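Local coordinates for single-strand DNA-binding protein (Agrobacterium tumefaciens, PDB 3BTP) that binds single-stranded DNA whatever its nucleotide sequence and mediates the nuclear uptake of single-stranded T-DNA copies during DNA transformation, at residues V120-Q125 / H252-G257; G242-Q247 / L260-I265. All coordinates share one frame; numbering follows the deposited sequence.

Contact 1: residues V120-Q125 / H252-G257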
loop_
_atom_site.group_PDB
_atom_site.type_symbol
_atom_site.label_atom_id
_atom_site.label_comp_id
_atom_site.label_asym_id
_atom_site.label_seq_id
_atom_site.Cartn_x
_atom_site.Cartn_y
_atom_site.Cartn_z
ATOM N N VAL A 120 -0.733 -19.601 -12.672
ATOM C CA VAL A 120 0.303 -19.247 -13.652
ATOM C C VAL A 120 1.178 -20.454 -13.955
ATOM O O VAL A 120 1.533 -21.210 -13.061
ATOM C CB VAL A 120 1.205 -18.047 -13.217
ATOM C CG1 VAL A 120 2.103 -17.585 -14.405
ATOM C CG2 VAL A 120 0.346 -16.878 -12.668
ATOM N N ARG A 121 1.545 -20.597 -15.223
ATOM C CA ARG A 121 2.454 -21.672 -15.646
ATOM C C ARG A 121 3.559 -21.175 -16.545
ATOM O O ARG A 121 3.402 -20.171 -17.243
ATOM C CB ARG A 121 1.676 -22.824 -16.312
ATOM C CG ARG A 121 1.039 -22.425 -17.599
ATOM C CD ARG A 121 -0.234 -23.273 -17.906
ATOM N NE ARG A 121 -0.788 -22.857 -19.209
ATOM C CZ ARG A 121 -1.851 -22.057 -19.393
ATOM N NH1 ARG A 121 -2.527 -21.534 -18.350
ATOM N NH2 ARG A 121 -2.218 -21.735 -20.625
ATOM N N GLN A 122 4.699 -21.849 -16.482
ATOM C CA GLN A 122 5.837 -21.585 -17.384
ATOM C C GLN A 122 5.641 -22.306 -18.733
ATOM O O GLN A 122 5.358 -23.490 -18.788
ATOM C CB GLN A 122 7.139 -22.040 -16.735
ATOM C CG GLN A 122 7.567 -21.179 -15.548
ATOM C CD GLN A 122 8.917 -21.627 -14.970
ATOM O OE1 GLN A 122 9.050 -22.744 -14.503
ATOM N NE2 GLN A 122 9.922 -20.739 -15.008
ATOM N N THR A 123 5.781 -21.598 -19.833
ATOM C CA THR A 123 5.605 -22.281 -21.128
ATOM C C THR A 123 6.799 -22.049 -22.038
ATOM O O THR A 123 6.668 -22.201 -23.232
ATOM C CB THR A 123 4.341 -21.781 -21.872
ATOM O OG1 THR A 123 4.530 -20.416 -22.206
ATOM C CG2 THR A 123 3.072 -21.888 -21.008
ATOM N N GLY A 124 7.953 -21.645 -21.510
ATOM C CA GLY A 124 9.029 -21.148 -22.387
ATOM C C GLY A 124 10.155 -20.503 -21.626
ATOM O O GLY A 124 10.040 -20.320 -20.435
ATOM N N GLN A 125 11.268 -20.191 -22.292
ATOM C CA GLN A 125 12.292 -19.369 -21.669
ATOM C C GLN A 125 11.655 -17.986 -21.477
ATOM O O GLN A 125 11.264 -17.318 -22.443
ATOM C CB GLN A 125 13.599 -19.285 -22.512
ATOM C CG GLN A 125 14.772 -18.418 -21.876
ATOM C CD GLN A 125 15.044 -18.769 -20.391
ATOM O OE1 GLN A 125 15.130 -19.938 -20.028
ATOM N NE2 GLN A 125 15.161 -17.748 -19.540
ATOM N N HIS A 252 11.531 -23.473 -4.064
ATOM C CA HIS A 252 10.643 -23.624 -5.238
ATOM C C HIS A 252 10.344 -22.245 -5.803
ATOM O O HIS A 252 9.332 -21.574 -5.426
ATOM C CB HIS A 252 9.351 -24.324 -4.792
ATOM C CG HIS A 252 9.599 -25.614 -4.064
ATOM N ND1 HIS A 252 9.489 -25.734 -2.687
ATOM C CD2 HIS A 252 9.939 -26.843 -4.527
ATOM C CE1 HIS A 252 9.772 -26.978 -2.334
ATOM N NE2 HIS A 252 10.042 -27.671 -3.435
ATOM N N GLN A 253 11.238 -21.784 -6.654
ATOM C CA GLN A 253 11.217 -20.423 -7.115
ATOM C C GLN A 253 9.995 -20.063 -7.933
ATOM O O GLN A 253 9.465 -19.002 -7.747
ATOM C CB GLN A 253 12.461 -20.063 -7.914
ATOM C CG GLN A 253 13.809 -20.228 -7.181
ATOM C CD GLN A 253 14.868 -19.283 -7.805
ATOM O OE1 GLN A 253 15.127 -18.145 -7.283
ATOM N NE2 GLN A 253 15.431 -19.704 -8.934
ATOM N N PHE A 254 9.577 -20.905 -8.858
ATOM C CA PHE A 254 8.446 -20.564 -9.708
ATOM C C PHE A 254 7.156 -20.481 -8.862
ATOM O O PHE A 254 6.462 -19.494 -8.920
ATOM C CB PHE A 254 8.265 -21.541 -10.886
ATOM C CG PHE A 254 7.023 -21.244 -11.690
ATOM C CD1 PHE A 254 6.858 -20.019 -12.324
ATOM C CD2 PHE A 254 6.005 -22.158 -11.769
ATOM C CE1 PHE A 254 5.660 -19.730 -13.007
ATOM C CE2 PHE A 254 4.836 -21.867 -12.441
ATOM C CZ PHE A 254 4.691 -20.673 -13.072
ATOM N N GLN A 255 6.883 -21.508 -8.065
ATOM C CA GLN A 255 5.719 -21.608 -7.234
ATOM C C GLN A 255 5.626 -20.564 -6.171
ATOM O O GLN A 255 4.516 -20.213 -5.800
ATOM C CB GLN A 255 5.689 -22.943 -6.538
ATOM C CG GLN A 255 5.332 -24.100 -7.426
ATOM C CD GLN A 255 6.564 -24.746 -8.008
ATOM O OE1 GLN A 255 7.680 -24.352 -7.699
ATOM N NE2 GLN A 255 6.368 -25.722 -8.890
ATOM N N ALA A 256 6.779 -20.131 -5.625
ATOM C CA ALA A 256 6.846 -19.047 -4.652
ATOM C C ALA A 256 6.561 -17.682 -5.249
ATOM O O ALA A 256 6.361 -16.746 -4.512
ATOM C CB ALA A 256 8.177 -19.047 -3.912
ATOM N N GLY A 257 6.521 -17.556 -6.571
ATOM C CA GLY A 257 6.204 -16.246 -7.208
ATOM C C GLY A 257 7.457 -15.466 -7.586
ATOM O O GLY A 257 7.391 -14.347 -8.144
#
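Gln122 lays its side chain over one face of the Phe254 ring, a CH-pi contact that joins a beta sheet to a beta turn: residues 120-125 belong to strand 117-124 of an antiparallel four-stranded sheet, and Phe254 opens the type I turn that runs to Gly257. Gln122 CG sits 3.6 Å from the ring centroid, close to the ring normal but offset toward the rim on the CD1 and CE1 side. Because its CG lies anti to the carbonyl carbon (chi1 -70°) and the chain runs extended from there, the terminal amide continues over the ring toward CB of Phe254, with Gln122 CD 3.7 Å from Phe254 CD1. Amide and ring planes are 8° apart, so the two flat groups are stacked, and the side chains pass one another in opposite directions. Phe254 itself has CG anti to its N (chi1 175°), which sends the ring out from the turn to the strand. There Phe254 CZ lies 3.6 Å from Arg121 CA and, more loosely, 4.2 Å from Val120 CG1. Phe128 and Cys149, from the strands flanking 117-124, also touch the buried ring. No hydrogen bond crosses between the two segments; the nearest polar approach puts the carbonyl of Val120 at the ring edge, near its plane, with Val120 O 3.2 Å from Phe254 CZ.

Contact 2: residues G242-Q247 / L260-I265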
loop_
_atom_site.group_PDB
_atom_site.type_symbol
_atom_site.label_atom_id
_atom_site.label_comp_id
_atom_site.label_asym_id
_atom_site.label_seq_id
_atom_site.Cartn_x
_atom_site.Cartn_y
_atom_site.Cartn_z
ATOM N N GLY A 242 17.055 -8.464 -19.518
ATOM C CA GLY A 242 17.868 -7.924 -18.436
ATOM C C GLY A 242 17.649 -8.724 -17.137
ATOM O O GLY A 242 16.990 -9.753 -17.111
ATOM N N ARG A 243 18.242 -8.266 -16.061
ATOM C CA ARG A 243 18.083 -8.896 -14.729
ATOM C C ARG A 243 16.909 -8.321 -13.944
ATOM O O ARG A 243 16.518 -7.178 -14.152
ATOM C CB ARG A 243 19.320 -8.521 -13.911
ATOM C CG ARG A 243 20.519 -9.195 -14.455
ATOM C CD ARG A 243 21.532 -9.340 -13.380
ATOM N NE ARG A 243 21.848 -8.076 -12.718
ATOM C CZ ARG A 243 22.795 -8.035 -11.795
ATOM N NH1 ARG A 243 23.439 -9.220 -11.498
ATOM N NH2 ARG A 243 23.089 -6.859 -11.220
ATOM N N ARG A 244 16.408 -9.067 -12.972
ATOM C CA ARG A 244 15.468 -8.481 -12.047
ATOM C C ARG A 244 15.799 -8.792 -10.590
ATOM O O ARG A 244 16.030 -9.952 -10.206
ATOM C CB ARG A 244 14.050 -8.968 -12.343
ATOM C CG ARG A 244 13.437 -8.543 -13.642
ATOM C CD ARG A 244 13.058 -7.050 -13.729
ATOM N NE ARG A 244 12.432 -6.914 -15.058
ATOM C CZ ARG A 244 13.096 -6.809 -16.235
ATOM N NH1 ARG A 244 14.455 -6.796 -16.281
ATOM N NH2 ARG A 244 12.409 -6.707 -17.395
ATOM N N GLU A 245 15.761 -7.765 -9.760
ATOM C CA GLU A 245 16.050 -7.947 -8.340
ATOM C C GLU A 245 14.904 -8.675 -7.574
ATOM O O GLU A 245 13.740 -8.418 -7.822
ATOM C CB GLU A 245 16.328 -6.606 -7.715
ATOM C CG GLU A 245 17.152 -6.746 -6.507
ATOM C CD GLU A 245 17.346 -5.432 -5.808
ATOM O OE1 GLU A 245 17.386 -4.382 -6.508
ATOM O OE2 GLU A 245 17.439 -5.448 -4.555
ATOM N N ILE A 246 15.246 -9.582 -6.652
ATOM C CA ILE A 246 14.226 -10.231 -5.795
ATOM C C ILE A 246 14.621 -10.037 -4.342
ATOM O O ILE A 246 15.768 -9.675 -4.052
ATOM C CB ILE A 246 13.982 -11.756 -6.142
ATOM C CG1 ILE A 246 15.260 -12.536 -5.883
ATOM C CG2 ILE A 246 13.410 -11.890 -7.611
ATOM C CD1 ILE A 246 15.226 -14.006 -6.218
ATOM N N GLN A 247 13.668 -10.323 -3.454
ATOM C CA GLN A 247 13.732 -10.158 -2.022
ATOM C C GLN A 247 14.287 -11.405 -1.262
ATOM O O GLN A 247 14.971 -11.285 -0.227
ATOM C CB GLN A 247 12.271 -9.799 -1.601
ATOM C CG GLN A 247 12.130 -9.083 -0.322
ATOM C CD GLN A 247 13.059 -7.876 -0.221
ATOM O OE1 GLN A 247 13.429 -7.228 -1.226
ATOM N NE2 GLN A 247 13.417 -7.571 0.955
ATOM N N LEU A 260 8.139 -14.268 -12.018
ATOM C CA LEU A 260 7.050 -13.827 -12.874
ATOM C C LEU A 260 7.506 -12.622 -13.639
ATOM O O LEU A 260 8.495 -11.990 -13.267
ATOM C CB LEU A 260 5.817 -13.414 -12.052
ATOM C CG LEU A 260 5.204 -14.392 -11.056
ATOM C CD1 LEU A 260 4.435 -13.685 -9.799
ATOM C CD2 LEU A 260 4.391 -15.458 -11.824
ATOM N N PRO A 261 6.765 -12.256 -14.683
ATOM C CA PRO A 261 7.083 -11.026 -15.434
ATOM C C PRO A 261 6.657 -9.769 -14.667
ATOM O O PRO A 261 6.040 -9.860 -13.586
ATOM C CB PRO A 261 6.296 -11.161 -16.763
ATOM C CG PRO A 261 5.619 -12.457 -16.723
ATOM C CD PRO A 261 5.597 -12.952 -15.243
ATOM N N ASP A 262 7.041 -8.629 -15.211
ATOM C CA ASP A 262 6.901 -7.348 -14.618
ATOM C C ASP A 262 5.389 -6.982 -14.541
ATOM O O ASP A 262 4.932 -6.355 -13.576
ATOM C CB ASP A 262 7.580 -6.322 -15.551
ATOM C CG ASP A 262 9.070 -6.655 -15.874
ATOM O OD1 ASP A 262 9.725 -7.362 -15.099
ATOM O OD2 ASP A 262 9.612 -6.193 -16.920
ATOM N N ILE A 263 4.642 -7.326 -15.596
ATOM C CA ILE A 263 3.338 -6.722 -15.879
ATOM C C ILE A 263 2.384 -7.867 -16.069
ATOM O O ILE A 263 2.664 -8.795 -16.786
ATOM C CB ILE A 263 3.357 -5.818 -17.114
ATOM C CG1 ILE A 263 4.247 -4.567 -16.905
ATOM C CG2 ILE A 263 1.979 -5.409 -17.498
ATOM C CD1 ILE A 263 4.661 -3.865 -18.187
ATOM N N LEU A 264 1.253 -7.796 -15.388
ATOM C CA LEU A 264 0.089 -8.678 -15.633
ATOM C C LEU A 264 -1.134 -7.845 -16.046
ATOM O O LEU A 264 -1.584 -6.995 -15.305
ATOM C CB LEU A 264 -0.217 -9.485 -14.338
ATOM C CG LEU A 264 -1.251 -10.656 -14.305
ATOM C CD1 LEU A 264 -1.148 -11.361 -12.939
ATOM C CD2 LEU A 264 -2.669 -10.185 -14.491
ATOM N N ILE A 265 -1.721 -8.137 -17.204
ATOM C CA ILE A 265 -2.915 -7.456 -17.674
ATOM C C ILE A 265 -4.051 -8.455 -17.515
ATOM O O ILE A 265 -3.954 -9.582 -17.935
ATOM C CB ILE A 265 -2.800 -7.137 -19.212
ATOM C CG1 ILE A 265 -1.436 -6.486 -19.582
ATOM C CG2 ILE A 265 -4.104 -6.409 -19.811
ATOM C CD1 ILE A 265 -1.244 -5.115 -19.087
#
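Arg244 and Asp262 form a two-pronged, side-on salt bridge between two antiparallel sheets: Arg244 is on strand 243-245 of a two-stranded hairpin, and Asp262 lies just before strand 263-266 of a four-stranded sheet, where it and Ile263 both face Ser275 in a classic beta bulge. The guanidinium offers its NE and NH2 edge, and each carboxylate oxygen takes one N-H. Arg244 NE reaches Asp262 OD1 over 2.7 Å in a nearly straight bond, on the syn side but tilted 25° from the carboxylate plane. The companion bond, Arg244 NH2 to Asp262 OD2 at 2.9 Å, uses the syn lone pair of that oxygen. Both oxygens stay near the guanidinium plane, although the two flat groups are turned 31° against each other and the side chains cross at about a right angle. The arginine reaches this position by folding: CG is anti to the carbonyl carbon, a bend at chi2 turns the chain, which then runs straight as far as NE, and a turn about the CD-NE bond (chi4 -80°) swings the guanidinium plane so that its NE and NH2 edge meets the carboxylate. In Asp262, CG is likewise anti to the carbonyl carbon, bringing the carboxylate up to the arginine. Tyr276 packs against both side chains. Arg277 adds its backbone N as a second donor to Asp262 OD2, so this buried carboxylate is gripped by more than the arginine, which probably favours its charged form. NH1, which takes no part in the pairing with Asp262, is held by the carbonyl oxygens of Tyr241 and Arg243. These bonds help fix the guanidinium's rotation; in the bond to Arg243, Arg244 NH1 stands above the carbonyl plane, 3.0 Å from Arg243 O.

Overall arrangement
Contacts 1 and 2 lie on the same side of the chain's centre, about 12 Å apart between their centres, and both are partly buried. The connection between strands 243-245 and 263-266 serves both: it carries the turn of contact 1 and joins the two segments of contact 2. Each links a different sheet to this region, contact 1 the sheet of strand 117-124 and contact 2 that of strand 263-266. Their chemistry is opposed, a buried aromatic ring under an exposed glutamine in one, a buried carboxylate paired with a partly exposed arginine in the other. They meet through apolar packing, with Val120 CG1 4.1 Å from Leu260 CD2.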